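Long-range contacts in aminoacyl-tRNA synthetase (Cryptosporidium parvum, PDB 5F9Y), which probably attaches proline to its tRNA, as expected of a class II prolyl-tRNA synthetase, by way of a prolyl-adenylate intermediate: residues N193-I198 with T271-T276; E186-I191 with A241-L246; T161-T166 with R278-M283; I152-F157 with F169-G174. All coordinates share one frame; numbering follows the deposited sequence.

Contact 1: residues N193-I198 with T271-T276. With PRO (proline), chain C; AMP (adenosine monophosphate), chain D.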
# COMPACT_ATOMS: atom_id res chain seq x y z
N ASN A 193 -10.55 1.77 -8.54
CA ASN A 193 -11.44 1.71 -7.38
C ASN A 193 -11.13 0.49 -6.51
O ASN A 193 -11.29 0.55 -5.29
CB ASN A 193 -12.90 1.69 -7.83
CG ASN A 193 -13.38 3.05 -8.30
OD1 ASN A 193 -13.00 4.08 -7.74
ND2 ASN A 193 -14.21 3.06 -9.33
N GLU A 194 -10.70 -0.61 -7.12
CA GLU A 194 -10.27 -1.76 -6.33
C GLU A 194 -8.95 -1.47 -5.63
O GLU A 194 -8.74 -1.92 -4.49
CB GLU A 194 -10.16 -3.00 -7.22
CG GLU A 194 -11.49 -3.49 -7.77
CD GLU A 194 -12.46 -3.92 -6.69
OE1 GLU A 194 -12.00 -4.26 -5.57
OE2 GLU A 194 -13.68 -3.92 -6.95
N TYR A 195 -8.06 -0.73 -6.28
CA TYR A 195 -6.83 -0.30 -5.60
C TYR A 195 -7.15 0.63 -4.43
O TYR A 195 -6.56 0.50 -3.35
CB TYR A 195 -5.90 0.40 -6.60
CG TYR A 195 -5.15 -0.54 -7.50
CD1 TYR A 195 -4.54 -0.09 -8.67
CD2 TYR A 195 -5.03 -1.89 -7.19
CE1 TYR A 195 -3.85 -0.95 -9.50
CE2 TYR A 195 -4.34 -2.76 -8.01
CZ TYR A 195 -3.75 -2.28 -9.16
OH TYR A 195 -3.07 -3.16 -9.98
N ALA A 196 -8.08 1.56 -4.63
CA ALA A 196 -8.50 2.41 -3.52
C ALA A 196 -9.22 1.61 -2.44
O ALA A 196 -9.19 1.98 -1.27
CB ALA A 196 -9.39 3.55 -4.03
N SER A 197 -9.85 0.50 -2.83
CA SER A 197 -10.52 -0.34 -1.84
C SER A 197 -9.52 -1.13 -1.02
O SER A 197 -9.77 -1.40 0.17
CB SER A 197 -11.50 -1.28 -2.54
OG SER A 197 -12.18 -2.08 -1.59
N ILE A 198 -8.40 -1.53 -1.61
CA ILE A 198 -7.37 -2.25 -0.87
C ILE A 198 -6.80 -1.37 0.24
O ILE A 198 -6.65 -1.80 1.39
CB ILE A 198 -6.27 -2.75 -1.82
CG1 ILE A 198 -6.80 -3.86 -2.73
CG2 ILE A 198 -5.06 -3.25 -1.04
CD1 ILE A 198 -7.13 -5.15 -2.00
N THR A 271 -4.81 -1.84 -21.54
CA THR A 271 -4.58 -1.27 -20.23
C THR A 271 -3.55 -2.11 -19.49
O THR A 271 -3.36 -3.30 -19.78
CB THR A 271 -5.87 -1.21 -19.38
OG1 THR A 271 -6.18 -2.51 -18.89
CG2 THR A 271 -7.04 -0.68 -20.19
N SER A 272 -2.87 -1.48 -18.53
CA SER A 272 -1.96 -2.19 -17.64
C SER A 272 -2.02 -1.52 -16.28
O SER A 272 -2.13 -0.30 -16.18
CB SER A 272 -0.53 -2.20 -18.18
OG SER A 272 0.08 -0.93 -18.07
N TRP A 273 -1.96 -2.33 -15.22
CA TRP A 273 -2.15 -1.85 -13.86
C TRP A 273 -1.37 -2.73 -12.90
O TRP A 273 -1.26 -3.94 -13.10
CB TRP A 273 -3.64 -1.82 -13.48
CG TRP A 273 -4.48 -2.80 -14.26
CD1 TRP A 273 -4.97 -2.64 -15.52
CD2 TRP A 273 -4.92 -4.09 -13.82
NE1 TRP A 273 -5.69 -3.75 -15.90
CE2 TRP A 273 -5.68 -4.65 -14.87
CE3 TRP A 273 -4.76 -4.82 -12.64
CZ2 TRP A 273 -6.26 -5.91 -14.78
CZ3 TRP A 273 -5.34 -6.08 -12.55
CH2 TRP A 273 -6.08 -6.61 -13.61
N GLY A 274 -0.83 -2.11 -11.86
CA GLY A 274 0.05 -2.81 -10.94
C GLY A 274 -0.11 -2.32 -9.51
O GLY A 274 -0.43 -1.15 -9.27
N LEU A 275 0.11 -3.24 -8.57
CA LEU A 275 0.12 -2.93 -7.14
C LEU A 275 1.22 -3.74 -6.48
O LEU A 275 1.29 -4.96 -6.66
CB LEU A 275 -1.23 -3.25 -6.49
CG LEU A 275 -1.30 -3.12 -4.96
CD1 LEU A 275 -1.13 -1.68 -4.54
CD2 LEU A 275 -2.61 -3.68 -4.43
N THR A 276 2.08 -3.07 -5.73
CA THR A 276 3.29 -3.68 -5.18
C THR A 276 3.21 -3.76 -3.66
O THR A 276 2.24 -3.31 -3.03
CB THR A 276 4.53 -2.90 -5.61
OG1 THR A 276 4.58 -1.65 -4.90
CG2 THR A 276 4.49 -2.61 -7.10
N PRO C . 3.16 -1.94 -15.97
CA PRO C . 2.75 -0.74 -15.24
C PRO C . 3.89 -0.12 -14.45
O PRO C . 5.04 -0.55 -14.55
CB PRO C . 1.65 -1.27 -14.30
CG PRO C . 1.90 -2.73 -14.19
CD PRO C . 2.44 -3.14 -15.53
OXT PRO C . 3.69 0.84 -13.69
P AMP D . 5.90 3.66 -11.41
O1P AMP D . 5.18 4.75 -12.17
O2P AMP D . 6.84 2.84 -12.26
O3P AMP D . 6.48 4.09 -10.09
O5' AMP D . 4.74 2.63 -11.03
C5' AMP D . 5.05 1.29 -10.68
C4' AMP D . 4.38 0.88 -9.38
O4' AMP D . 5.35 0.14 -8.58
C3' AMP D . 3.88 2.01 -8.51
O3' AMP D . 2.75 1.57 -7.76
C2' AMP D . 5.06 2.25 -7.56
O2' AMP D . 4.71 2.84 -6.33
C1' AMP D . 5.60 0.83 -7.37
N9 AMP D . 7.05 0.79 -7.14
C8 AMP D . 7.97 1.34 -7.95
N7 AMP D . 9.23 1.14 -7.48
C5 AMP D . 9.12 0.44 -6.34
C6 AMP D . 10.06 -0.11 -5.33
N6 AMP D . 11.39 0.06 -5.47
N1 AMP D . 9.54 -0.78 -4.28
C2 AMP D . 8.21 -0.95 -4.14
N3 AMP D . 7.30 -0.49 -5.01
C4 AMP D . 7.68 0.21 -6.11
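Y195 drops from helix 181-202 onto strand 265-276 and carries most of this contact. Its CG stands anti to its carbonyl carbon (chi1 -78°), which sends the ring down across L275 until the phenol reaches the backbone at G274. Ring and leucine run alongside with opposite headings, Y195 CE2 lying 3.5 Å from L275 CB. Further out, Y195 CE1 lies 4.1 Å from W273 CB, and the hydroxyl OH sits at the edge of the indole, 3.6 Å from CE3 of W273. One turn on, I198 CG2 adds a lighter touch to CD2 of L275 at 4.2 Å. The solvent side holds N193, exposed, and E194 and S197, partly so; none of the three meets the strand. Beneath the packed side, W273 and G274 run along the bound proline, and T276 OG1 donates to N3 of AMP at 3.0 Å. The phenol does not bond to the nearby strand amides; its hydroxyl pairs with OE1 of Q172 on the adjacent strand. The contact is therefore mainly apolar, and the buried hydroxyl of Y195 is satisfied by Q172 of the neighbouring strand.

Contact 2: residues E186-I191 with A241-L246. With PRO (proline), chain C.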
# COMPACT_ATOMS: atom_id res chain seq x y z
N GLU A 186 -13.13 2.29 -18.89
CA GLU A 186 -13.89 1.87 -17.72
C GLU A 186 -13.26 0.67 -17.03
O GLU A 186 -13.54 0.43 -15.85
CB GLU A 186 -15.34 1.57 -18.11
CG GLU A 186 -15.53 0.65 -19.29
CD GLU A 186 -16.87 0.84 -19.98
OE1 GLU A 186 -17.65 1.71 -19.52
OE2 GLU A 186 -17.15 0.15 -20.98
N MET A 187 -12.40 -0.08 -17.73
CA MET A 187 -11.58 -1.08 -17.06
C MET A 187 -10.52 -0.43 -16.18
O MET A 187 -10.19 -0.94 -15.10
CB MET A 187 -10.93 -2.00 -18.09
CG MET A 187 -10.02 -3.08 -17.50
SD MET A 187 -10.93 -4.36 -16.62
CE MET A 187 -9.58 -5.26 -15.85
N VAL A 188 -9.98 0.70 -16.63
CA VAL A 188 -8.99 1.43 -15.83
C VAL A 188 -9.61 1.92 -14.53
O VAL A 188 -9.01 1.82 -13.45
CB VAL A 188 -8.38 2.58 -16.64
CG1 VAL A 188 -7.49 3.45 -15.77
CG2 VAL A 188 -7.61 2.05 -17.83
N ASP A 189 -10.83 2.47 -14.61
CA ASP A 189 -11.49 2.99 -13.42
C ASP A 189 -11.86 1.87 -12.45
O ASP A 189 -11.90 2.09 -11.23
CB ASP A 189 -12.73 3.78 -13.80
CG ASP A 189 -12.41 4.95 -14.73
OD1 ASP A 189 -11.32 5.53 -14.59
OD2 ASP A 189 -13.26 5.27 -15.59
N ILE A 190 -12.13 0.67 -12.96
CA ILE A 190 -12.50 -0.45 -12.10
C ILE A 190 -11.32 -0.87 -11.24
O ILE A 190 -11.45 -1.06 -10.02
CB ILE A 190 -13.04 -1.62 -12.94
CG1 ILE A 190 -14.47 -1.34 -13.39
CG2 ILE A 190 -12.96 -2.92 -12.15
CD1 ILE A 190 -15.02 -2.37 -14.35
N ILE A 191 -10.14 -1.03 -11.85
CA ILE A 191 -8.96 -1.43 -11.10
C ILE A 191 -8.53 -0.33 -10.14
O ILE A 191 -8.03 -0.61 -9.04
CB ILE A 191 -7.83 -1.82 -12.06
CG1 ILE A 191 -8.27 -2.98 -12.96
CG2 ILE A 191 -6.58 -2.20 -11.29
CD1 ILE A 191 -8.59 -4.24 -12.20
N ALA A 241 -0.67 3.29 -6.01
CA ALA A 241 -0.86 2.34 -7.10
C ALA A 241 -1.25 3.11 -8.35
O ALA A 241 -1.69 4.26 -8.29
CB ALA A 241 -1.92 1.29 -6.75
N THR A 242 -1.08 2.46 -9.50
CA THR A 242 -1.32 3.08 -10.80
C THR A 242 -2.13 2.16 -11.70
O THR A 242 -2.00 0.94 -11.64
CB THR A 242 -0.01 3.45 -11.51
OG1 THR A 242 0.88 2.33 -11.48
CG2 THR A 242 0.65 4.64 -10.83
N SER A 243 -2.96 2.78 -12.54
CA SER A 243 -3.78 2.07 -13.52
C SER A 243 -3.71 2.84 -14.83
O SER A 243 -4.23 3.96 -14.92
CB SER A 243 -5.22 1.94 -13.04
OG SER A 243 -6.00 1.17 -13.94
N HIS A 244 -3.07 2.26 -15.84
CA HIS A 244 -2.74 2.96 -17.08
C HIS A 244 -3.71 2.60 -18.19
O HIS A 244 -3.99 1.42 -18.43
CB HIS A 244 -1.31 2.63 -17.52
CG HIS A 244 -0.31 2.68 -16.42
ND1 HIS A 244 0.11 3.87 -15.85
CD2 HIS A 244 0.37 1.70 -15.78
CE1 HIS A 244 1.00 3.61 -14.91
NE2 HIS A 244 1.18 2.30 -14.85
N LEU A 245 -4.21 3.62 -18.89
CA LEU A 245 -4.91 3.43 -20.16
C LEU A 245 -3.87 3.56 -21.26
O LEU A 245 -3.48 4.67 -21.64
CB LEU A 245 -6.03 4.45 -20.32
CG LEU A 245 -6.71 4.43 -21.70
CD1 LEU A 245 -7.43 3.11 -21.94
CD2 LEU A 245 -7.68 5.60 -21.85
N LEU A 246 -3.40 2.43 -21.78
CA LEU A 246 -2.36 2.45 -22.80
C LEU A 246 -2.90 2.88 -24.16
O LEU A 246 -2.12 3.33 -25.00
CB LEU A 246 -1.70 1.08 -22.91
CG LEU A 246 -1.07 0.54 -21.63
CD1 LEU A 246 -0.45 -0.82 -21.86
CD2 LEU A 246 -0.05 1.53 -21.08
N PRO C . 3.16 -1.94 -15.97
CA PRO C . 2.75 -0.74 -15.24
C PRO C . 3.89 -0.12 -14.45
O PRO C . 5.04 -0.55 -14.55
CB PRO C . 1.65 -1.27 -14.30
CG PRO C . 1.90 -2.73 -14.19
CD PRO C . 2.44 -3.14 -15.53
OXT PRO C . 3.69 0.84 -13.69
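V188 and S243 face each other where helix 181-202 runs nearly antiparallel to strand 236-247, the axes of segments 186-191 and 241-246 coming within 7.9 Å, at 175°. The serine extends its OG anti to its own backbone N (chi1 -176°), toward the helix, and OG donates to V188 O over 3.1 Å. It arrives in the carbonyl plane on a lone pair of that oxygen, well to one side of the C=O direction, which suits a carbonyl already directed along the helix. The valine sets its two methyls along the helix-facing side of the strand. CG1 leans on the serine, while CG2 reaches past the carbonyl of H244, 3.7 Å from its O, to L245. There the two side chains cross at about a right angle, V188 CG2 lying 3.8 Å from L245 CB. I191 makes a smaller approach to S243, with its CB 4.0 Å from OG. H244, next along the strand, points away from the helix. Its NE2 donates to OXT of the bound proline at 3.1 Å (153°), and its ND1 bonds to T224 on the adjoining strand, which fixes how the imidazole is turned. Alternating residues thus serve two faces, the helix on one and the amino acid pocket on the other, a layout that belongs to the antiparallel catalytic core of class II aminoacyl-tRNA synthetases.

Contact 3: residues T161-T166 with R278-M283. With AMP (adenosine monophosphate), chain D.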
# COMPACT_ATOMS: atom_id res chain seq x y z
N THR A 161 14.38 2.08 0.66
CA THR A 161 13.61 2.05 1.89
C THR A 161 12.79 0.76 1.89
O THR A 161 12.16 0.43 0.87
CB THR A 161 12.70 3.28 2.02
OG1 THR A 161 13.49 4.47 2.03
CG2 THR A 161 11.87 3.21 3.30
N PRO A 162 12.78 0.00 2.99
CA PRO A 162 11.98 -1.23 3.03
C PRO A 162 10.52 -0.97 2.69
O PRO A 162 9.92 -0.00 3.15
CB PRO A 162 12.15 -1.70 4.48
CG PRO A 162 13.47 -1.16 4.89
CD PRO A 162 13.61 0.17 4.20
N PHE A 163 9.97 -1.85 1.85
CA PHE A 163 8.60 -1.81 1.34
C PHE A 163 8.38 -0.67 0.35
O PHE A 163 7.89 -0.90 -0.76
CB PHE A 163 7.59 -1.70 2.49
CG PHE A 163 7.50 -2.94 3.33
CD1 PHE A 163 7.01 -4.12 2.79
CD2 PHE A 163 7.89 -2.93 4.66
CE1 PHE A 163 6.92 -5.26 3.56
CE2 PHE A 163 7.80 -4.07 5.43
CZ PHE A 163 7.31 -5.24 4.88
N ILE A 164 8.73 0.56 0.73
CA ILE A 164 8.42 1.71 -0.12
C ILE A 164 9.25 1.70 -1.39
O ILE A 164 8.72 1.84 -2.50
CB ILE A 164 8.60 3.03 0.66
CG1 ILE A 164 7.42 3.29 1.60
CG2 ILE A 164 8.76 4.19 -0.30
CD1 ILE A 164 7.43 2.48 2.87
N ARG A 165 10.57 1.52 -1.26
CA ARG A 165 11.47 1.53 -2.42
C ARG A 165 12.51 0.43 -2.22
O ARG A 165 13.55 0.64 -1.58
CB ARG A 165 12.12 2.89 -2.60
N THR A 166 12.23 -0.75 -2.77
CA THR A 166 13.13 -1.89 -2.71
C THR A 166 13.59 -2.26 -4.11
O THR A 166 12.89 -2.00 -5.10
CB THR A 166 12.46 -3.11 -2.06
OG1 THR A 166 11.41 -3.60 -2.90
CG2 THR A 166 11.87 -2.73 -0.71
N ARG A 278 4.65 -1.98 -1.74
CA ARG A 278 4.71 -0.64 -1.17
C ARG A 278 3.50 -0.36 -0.28
O ARG A 278 3.59 0.42 0.67
CB ARG A 278 4.81 0.40 -2.29
CG ARG A 278 4.71 1.85 -1.84
CD ARG A 278 4.94 2.80 -3.00
NE ARG A 278 6.35 2.89 -3.36
CZ ARG A 278 6.83 3.71 -4.29
NH1 ARG A 278 6.01 4.52 -4.95
NH2 ARG A 278 8.13 3.73 -4.55
N ALA A 279 2.37 -1.01 -0.56
CA ALA A 279 1.16 -0.81 0.24
C ALA A 279 1.39 -1.16 1.71
O ALA A 279 0.82 -0.52 2.60
CB ALA A 279 0.01 -1.63 -0.32
N ILE A 280 2.22 -2.17 1.98
CA ILE A 280 2.47 -2.56 3.37
C ILE A 280 3.18 -1.44 4.11
O ILE A 280 2.83 -1.11 5.25
CB ILE A 280 3.28 -3.87 3.41
CG1 ILE A 280 2.48 -5.01 2.77
CG2 ILE A 280 3.67 -4.21 4.84
CD1 ILE A 280 3.23 -6.32 2.72
N GLY A 281 4.19 -0.84 3.48
CA GLY A 281 4.94 0.21 4.14
C GLY A 281 4.11 1.45 4.42
O GLY A 281 4.24 2.07 5.48
N VAL A 282 3.26 1.84 3.46
CA VAL A 282 2.42 3.02 3.66
C VAL A 282 1.45 2.79 4.81
O VAL A 282 1.15 3.72 5.58
CB VAL A 282 1.68 3.37 2.35
CG1 VAL A 282 0.87 4.65 2.53
CG2 VAL A 282 2.67 3.52 1.21
N MET A 283 0.97 1.56 4.97
CA MET A 283 0.10 1.25 6.10
C MET A 283 0.86 1.34 7.43
O MET A 283 0.34 1.90 8.40
CB MET A 283 -0.51 -0.14 5.93
CG MET A 283 -1.27 -0.61 7.16
SD MET A 283 -1.12 -2.39 7.40
CE MET A 283 0.65 -2.57 7.55
P AMP D . 5.90 3.66 -11.41
O1P AMP D . 5.18 4.75 -12.17
O2P AMP D . 6.84 2.84 -12.26
O3P AMP D . 6.48 4.09 -10.09
O5' AMP D . 4.74 2.63 -11.03
C5' AMP D . 5.05 1.29 -10.68
C4' AMP D . 4.38 0.88 -9.38
O4' AMP D . 5.35 0.14 -8.58
C3' AMP D . 3.88 2.01 -8.51
O3' AMP D . 2.75 1.57 -7.76
C2' AMP D . 5.06 2.25 -7.56
O2' AMP D . 4.71 2.84 -6.33
C1' AMP D . 5.60 0.83 -7.37
N9 AMP D . 7.05 0.79 -7.14
C8 AMP D . 7.97 1.34 -7.95
N7 AMP D . 9.23 1.14 -7.48
C5 AMP D . 9.12 0.44 -6.34
C6 AMP D . 10.06 -0.11 -5.33
N6 AMP D . 11.39 0.06 -5.47
N1 AMP D . 9.54 -0.78 -4.28
C2 AMP D . 8.21 -0.95 -4.14
N3 AMP D . 7.30 -0.49 -5.01
C4 AMP D . 7.68 0.21 -6.11
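R278 wraps round the carbonyl of I164, and its side chain can be followed atom by atom. CB starts between the loop and the nucleotide, 3.7 Å from F163 O. CG then passes I164 CA at 4.1 Å. Up to CD the chain is straight; a bend at chi3 (-76°) swings the guanidinium back so that it meets the loop side-on. NE donates to I164 O at 2.7 Å, in the carbonyl plane on a lone pair, and NH2 reaches the same I164 O at 2.9 Å from above that plane. Both bonds lie in the guanidinium plane, so the group is held flat and its rotation fixed. NH1 bonds to the carbonyl of Q239 and lies close beside the ribose O2' of AMP, a spacing too short to be taken literally at this resolution. One face of the guanidinium covers the nucleotide, with AMP C4 3.6 Å above its plane. Such an arginine just after a strand, where the chain turns into a helix, recalls motif 3 of class II synthetases. The loop reads the adenine too: T166 N donates almost straight (171°) to AMP N1. Beside this grip the packing is apolar. CG2 of I280 lies over one face of the F163 ring, 3.8 Å from its centroid, as a CH-pi contact, and CD1 of I164 rests 3.6 Å from CA of G281. Helix 26-36 covers the loop through Y30 and I34, strand 49-51 backs P162 and F163, and helix 53-72 meets I280 through I58 and W59.

Contact 4: residues I152-F157 with F169-G174. With AMP (adenosine monophosphate), chain D; PRO (proline), chain C.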
# COMPACT_ATOMS: atom_id res chain seq x y z
N ILE A 152 9.60 -8.43 -9.14
CA ILE A 152 10.17 -7.52 -10.11
C ILE A 152 11.47 -6.95 -9.54
O ILE A 152 11.54 -6.62 -8.35
CB ILE A 152 9.19 -6.38 -10.47
CG1 ILE A 152 7.99 -6.93 -11.23
CG2 ILE A 152 9.88 -5.30 -11.28
CD1 ILE A 152 8.34 -7.48 -12.59
N VAL A 153 12.49 -6.86 -10.39
CA VAL A 153 13.78 -6.29 -10.02
C VAL A 153 13.94 -4.96 -10.73
O VAL A 153 13.79 -4.87 -11.95
CB VAL A 153 14.93 -7.25 -10.36
CG1 VAL A 153 16.27 -6.61 -10.02
CG2 VAL A 153 14.77 -8.57 -9.63
N ARG A 154 14.23 -3.91 -9.95
CA ARG A 154 14.54 -2.59 -10.49
C ARG A 154 15.67 -2.00 -9.66
O ARG A 154 15.49 -1.73 -8.47
CB ARG A 154 13.31 -1.67 -10.47
CG ARG A 154 12.22 -2.04 -11.45
CD ARG A 154 11.06 -1.07 -11.37
NE ARG A 154 9.95 -1.46 -12.24
CZ ARG A 154 8.79 -0.81 -12.32
NH1 ARG A 154 8.59 0.27 -11.58
NH2 ARG A 154 7.84 -1.24 -13.13
N TRP A 155 16.83 -1.81 -10.28
CA TRP A 155 18.01 -1.31 -9.57
C TRP A 155 17.85 0.19 -9.38
O TRP A 155 18.31 1.00 -10.20
CB TRP A 155 19.28 -1.66 -10.33
CG TRP A 155 20.40 -2.13 -9.44
CD1 TRP A 155 21.50 -1.43 -9.07
CD2 TRP A 155 20.50 -3.41 -8.81
NE1 TRP A 155 22.30 -2.19 -8.25
CE2 TRP A 155 21.70 -3.41 -8.07
CE3 TRP A 155 19.70 -4.55 -8.79
CZ2 TRP A 155 22.12 -4.51 -7.32
CZ3 TRP A 155 20.12 -5.65 -8.05
CH2 TRP A 155 21.31 -5.62 -7.33
N GLU A 156 17.19 0.57 -8.29
CA GLU A 156 16.94 1.98 -8.02
C GLU A 156 18.22 2.69 -7.61
O GLU A 156 19.04 2.15 -6.85
CB GLU A 156 15.88 2.12 -6.92
N PHE A 157 18.39 3.92 -8.11
CA PHE A 157 19.59 4.69 -7.80
C PHE A 157 19.49 5.38 -6.44
O PHE A 157 20.51 5.54 -5.76
CB PHE A 157 19.85 5.72 -8.89
N PHE A 169 10.87 -6.42 -5.36
CA PHE A 169 9.59 -6.32 -4.68
C PHE A 169 8.59 -7.27 -5.33
O PHE A 169 8.69 -7.58 -6.52
CB PHE A 169 9.04 -4.88 -4.70
CG PHE A 169 8.96 -4.28 -6.08
CD1 PHE A 169 7.82 -4.43 -6.85
CD2 PHE A 169 10.02 -3.55 -6.59
CE1 PHE A 169 7.74 -3.87 -8.11
CE2 PHE A 169 9.94 -2.99 -7.86
CZ PHE A 169 8.80 -3.15 -8.61
N LEU A 170 7.64 -7.73 -4.52
CA LEU A 170 6.53 -8.53 -5.02
C LEU A 170 5.42 -7.60 -5.49
O LEU A 170 5.17 -6.55 -4.88
CB LEU A 170 6.00 -9.46 -3.93
CG LEU A 170 7.03 -10.40 -3.31
CD1 LEU A 170 6.40 -11.17 -2.15
CD2 LEU A 170 7.57 -11.36 -4.35
N TRP A 171 4.77 -7.97 -6.59
CA TRP A 171 3.70 -7.14 -7.12
C TRP A 171 2.70 -8.01 -7.87
O TRP A 171 2.82 -9.23 -7.93
CB TRP A 171 4.26 -6.02 -8.01
CG TRP A 171 4.50 -6.36 -9.48
CD1 TRP A 171 4.67 -7.60 -10.04
CD2 TRP A 171 4.59 -5.42 -10.56
NE1 TRP A 171 4.85 -7.48 -11.39
CE2 TRP A 171 4.81 -6.16 -11.74
CE3 TRP A 171 4.50 -4.03 -10.64
CZ2 TRP A 171 4.95 -5.55 -12.98
CZ3 TRP A 171 4.64 -3.43 -11.88
CH2 TRP A 171 4.86 -4.19 -13.03
N GLN A 172 1.72 -7.34 -8.45
CA GLN A 172 0.75 -7.92 -9.36
C GLN A 172 0.65 -6.99 -10.56
O GLN A 172 0.69 -5.76 -10.39
CB GLN A 172 -0.61 -8.10 -8.67
CG GLN A 172 -1.84 -7.94 -9.55
CD GLN A 172 -2.23 -6.49 -9.77
OE1 GLN A 172 -2.28 -5.69 -8.83
NE2 GLN A 172 -2.48 -6.13 -11.02
N GLU A 173 0.54 -7.55 -11.76
CA GLU A 173 0.39 -6.74 -12.96
C GLU A 173 -0.71 -7.33 -13.83
O GLU A 173 -0.63 -8.50 -14.23
CB GLU A 173 1.70 -6.63 -13.75
CG GLU A 173 2.41 -7.94 -14.03
CD GLU A 173 3.60 -7.74 -14.96
OE1 GLU A 173 3.57 -6.79 -15.77
OE2 GLU A 173 4.56 -8.54 -14.88
N GLY A 174 -1.73 -6.53 -14.11
CA GLY A 174 -2.81 -6.92 -15.01
C GLY A 174 -2.65 -6.22 -16.34
O GLY A 174 -2.28 -5.04 -16.40
P AMP D . 5.90 3.66 -11.41
O1P AMP D . 5.18 4.75 -12.17
O2P AMP D . 6.84 2.84 -12.26
O3P AMP D . 6.48 4.09 -10.09
O5' AMP D . 4.74 2.63 -11.03
C5' AMP D . 5.05 1.29 -10.68
C4' AMP D . 4.38 0.88 -9.38
O4' AMP D . 5.35 0.14 -8.58
C3' AMP D . 3.88 2.01 -8.51
O3' AMP D . 2.75 1.57 -7.76
C2' AMP D . 5.06 2.25 -7.56
O2' AMP D . 4.71 2.84 -6.33
C1' AMP D . 5.60 0.83 -7.37
N9 AMP D . 7.05 0.79 -7.14
C8 AMP D . 7.97 1.34 -7.95
N7 AMP D . 9.23 1.14 -7.48
C5 AMP D . 9.12 0.44 -6.34
C6 AMP D . 10.06 -0.11 -5.33
N6 AMP D . 11.39 0.06 -5.47
N1 AMP D . 9.54 -0.78 -4.28
C2 AMP D . 8.21 -0.95 -4.14
N3 AMP D . 7.30 -0.49 -5.01
C4 AMP D . 7.68 0.21 -6.11
N PRO C . 3.16 -1.94 -15.97
CA PRO C . 2.75 -0.74 -15.24
C PRO C . 3.89 -0.12 -14.45
O PRO C . 5.04 -0.55 -14.55
CB PRO C . 1.65 -1.27 -14.30
CG PRO C . 1.90 -2.73 -14.19
CD PRO C . 2.44 -3.14 -15.53
OXT PRO C . 3.69 0.84 -13.69
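F169 and W171 offer their faces to I152 while R154 passes the edge of F169 and only nears W171. The phenyl ring of F169 carries the AMP base on one face and I152 O toward the rim of the other, with R154 CD at its edge. The indole of W171 is sandwiched: I152 CG1 lies over one face, 3.4 Å from the centroid of the five-membered ring, and CB of E173 covers the opposite face. W171 also borders the bound proline, its CH2 lying 3.5 Å from CG of that ligand. The edge of the phenyl points at one face of the R154 guanidinium, the planes 87° apart, with CZ of F169 4.1 Å above it and off-centre. I152 and F169 form an antiparallel hydrogen-bonded pair: I152 N donates to F169 O at 2.9 Å and F169 N to I152 O at 3.1 Å. Their side chains lie on the same face of the sheet, I152 CG2 at 3.6 Å from F169 CZ. Two antiparallel strands joined by a loop, with an arginine and a phenylalanine on the nucleotide, correspond to motif 2 of class II synthetases. From this frame R154 extends straight from CG to NE, which carries its tip to both ligands. NH1 donates to AMP O2P at 3.2 Å; NH2 donates to O of the proline at 3.2 Å and also bonds to the carbonyl of P122.

Overall arrangement
All four contacts line the site that holds proline and AMP, contact 3 touching only AMP. Contacts 1 and 2 share helix 181-202 and lie closest, centres 7 Å apart; their strands are sheet neighbours, with S272 O and H244 N at 2.7 Å, probably hydrogen-bonded. On its other edge strand 265-276 meets strand 168-178 of contact 4, where W273 O lies 2.8 Å from G174 N. Contact 3 adjoins contacts 1 and 4 in sequence: its loop lies between the strands of contact 4 and its helix follows strand 265-276; at the adenine end, its centre is about 21 Å from that of contact 2. Contact 4 spans both ligands; F169 and R278 flank the adenine.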